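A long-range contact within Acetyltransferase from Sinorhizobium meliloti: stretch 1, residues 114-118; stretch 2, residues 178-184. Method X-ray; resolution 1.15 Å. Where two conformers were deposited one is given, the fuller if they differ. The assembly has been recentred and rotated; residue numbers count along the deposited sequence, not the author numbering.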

# COMPACT_ATOMS: atom_id res chain seq x y z
N ALA A 114 8.99 -10.04 18.91
CA ALA A 114 9.83 -11.21 19.08
C ALA A 114 10.50 -11.63 17.78
O ALA A 114 11.66 -12.08 17.79
N LEU A 115 9.77 -11.56 16.68
CA LEU A 115 10.29 -11.99 15.39
C LEU A 115 11.34 -11.06 14.82
O LEU A 115 12.09 -11.52 13.95
N GLY A 116 11.39 -9.81 15.24
CA GLY A 116 12.41 -8.88 14.82
C GLY A 116 11.97 -7.79 13.88
O GLY A 116 12.80 -7.07 13.35
N PHE A 117 10.67 -7.62 13.64
CA PHE A 117 10.18 -6.46 12.93
C PHE A 117 10.39 -5.20 13.77
O PHE A 117 10.53 -5.28 14.99
N ARG A 118 10.40 -4.06 13.10
CA ARG A 118 10.76 -2.78 13.76
C ARG A 118 9.66 -1.71 13.74
O ARG A 118 9.76 -0.79 14.49
N VAL A 178 19.42 -12.61 9.52
CA VAL A 178 18.46 -13.32 10.35
C VAL A 178 17.10 -12.69 10.11
O VAL A 178 16.98 -11.46 9.87
N TYR A 179 16.09 -13.55 10.11
CA TYR A 179 14.72 -13.10 9.87
C TYR A 179 14.42 -11.91 10.76
O TYR A 179 14.76 -11.96 11.92
N PRO A 180 13.74 -10.86 10.24
CA PRO A 180 13.11 -10.75 8.90
C PRO A 180 14.00 -10.11 7.85
O PRO A 180 13.53 -9.77 6.76
N ASP A 181 15.31 -9.95 8.12
CA ASP A 181 16.22 -9.42 7.10
C ASP A 181 16.24 -10.28 5.87
O ASP A 181 16.59 -9.80 4.78
N THR A 182 15.91 -11.55 6.02
CA THR A 182 15.90 -12.52 4.95
C THR A 182 14.68 -12.46 4.03
O THR A 182 14.62 -13.18 3.04
N LEU A 183 13.66 -11.64 4.37
CA LEU A 183 12.47 -11.51 3.52
C LEU A 183 12.76 -10.63 2.33
O LEU A 183 13.42 -9.61 2.39
N TYR A 184 12.14 -11.02 1.22
CA TYR A 184 12.10 -10.19 0.02
C TYR A 184 13.45 -9.88 -0.56
O TYR A 184 13.70 -8.79 -1.04

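The contact joins the end of a helix, at Leu115, and the loop that follows to an irregular segment that carries a cis peptide bond before Pro180. No hydrogen bond crosses between the stretches, so the packing rests on van der Waals contact.

Phe117 is the main side chain from stretch 1. Its CA-to-CB bond points sideways, but chi1 of -59° (m) and chi2 of -77° bring the end of the ring nearer to stretch 2. There it touches three residues. Pro180 lies over one face, with CG 4.0 Å from the centroid of the Phe117 ring in a CH-pi contact. Pro180 CB also comes to 3.4 Å from Phe117 CE1. At the ring edge, Leu183 CD1 is 4.1 Å from Phe117 CE1, and Tyr179 OH is 3.4 Å from Phe117 CZ.

Pro180 points toward stretch 1 and has a C-gamma endo pucker. It also opens a type I turn, closed by Leu183 N to Pro180 O at 3.0 Å. Leu183, in the m, t rotamer, points toward stretch 1 as well.

Tyr179 starts sideways. Its t rotamer, with chi2 of 90°, carries the ring end nearer to stretch 1. The Phe117 and Tyr179 rings meet obliquely, with planes at 84° and centroids 5.6 Å apart. Tyr179 OH is hydrogen-bonded elsewhere in the structure. Leu115 (m, t) points sideways, and its CB lies 4.2 Å from Tyr179 CE2. Leu115 O and Tyr179 O approach to 3.4 Å, but both are acceptors and do not bond.

Gly116 ends the helix in a Schellman motif with phi of 108°. A CB here would point toward stretch 2, 3.0 Å from Pro180 CD, and would jam against the preceding carbonyl. Without a CB, Gly116 leaves room for Pro180 CD, which lies 3.5 Å from Gly116 O.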

# COMPACT_ATOMS: atom_id res chain seq x y z
CB ALA A 114 9.03 -12.37 19.67
CB LEU A 115 9.14 -12.18 14.41
CG LEU A 115 8.27 -13.41 14.63
CD1 LEU A 115 6.98 -13.31 13.80
CD2 LEU A 115 9.00 -14.67 14.33
CB PHE A 117 8.72 -6.65 12.53
CG PHE A 117 8.49 -7.86 11.64
CD1 PHE A 117 8.83 -7.79 10.30
CD2 PHE A 117 8.03 -9.04 12.12
CE1 PHE A 117 8.68 -8.88 9.49
CE2 PHE A 117 7.86 -10.11 11.33
CZ PHE A 117 8.20 -10.06 9.99
CB ARG A 118 12.05 -2.22 13.16
CG ARG A 118 13.28 -3.12 13.39
CD ARG A 118 13.59 -3.33 14.87
NE ARG A 118 14.92 -3.94 15.04
CZ ARG A 118 16.04 -3.23 15.00
NH1 ARG A 118 16.05 -1.93 14.85
NH2 ARG A 118 17.19 -3.87 15.10
CB VAL A 178 18.73 -13.32 11.86
CG1 VAL A 178 20.16 -13.77 12.20
CG2 VAL A 178 18.58 -11.99 12.48
CB TYR A 179 13.76 -14.27 10.19
CG TYR A 179 12.29 -14.01 9.84
CD1 TYR A 179 11.83 -14.32 8.60
CD2 TYR A 179 11.41 -13.45 10.75
CE1 TYR A 179 10.49 -14.11 8.24
CE2 TYR A 179 10.10 -13.20 10.40
CZ TYR A 179 9.62 -13.55 9.16
OH TYR A 179 8.31 -13.30 8.86
CB PRO A 180 11.86 -9.91 9.20
CG PRO A 180 12.36 -8.97 10.26
CD PRO A 180 13.27 -9.80 11.13
CB ASP A 181 17.64 -9.34 7.67
CG ASP A 181 18.57 -8.62 6.76
OD1 ASP A 181 18.29 -7.48 6.36
OD2 ASP A 181 19.66 -9.18 6.44
CB THR A 182 16.01 -13.92 5.54
OG1 THR A 182 14.99 -14.04 6.53
CG2 THR A 182 17.35 -14.11 6.20
CB LEU A 183 11.32 -10.88 4.29
CG LEU A 183 10.56 -11.78 5.23
CD1 LEU A 183 9.61 -10.94 6.05
CD2 LEU A 183 9.78 -12.80 4.47
CB TYR A 184 11.27 -8.90 0.24
CG TYR A 184 9.93 -9.20 0.92
CD1 TYR A 184 9.10 -10.24 0.51
CD2 TYR A 184 9.49 -8.44 1.96
CE1 TYR A 184 7.93 -10.54 1.18
CE2 TYR A 184 8.32 -8.72 2.65
CZ TYR A 184 7.57 -9.79 2.27
OH TYR A 184 6.40 -10.16 2.92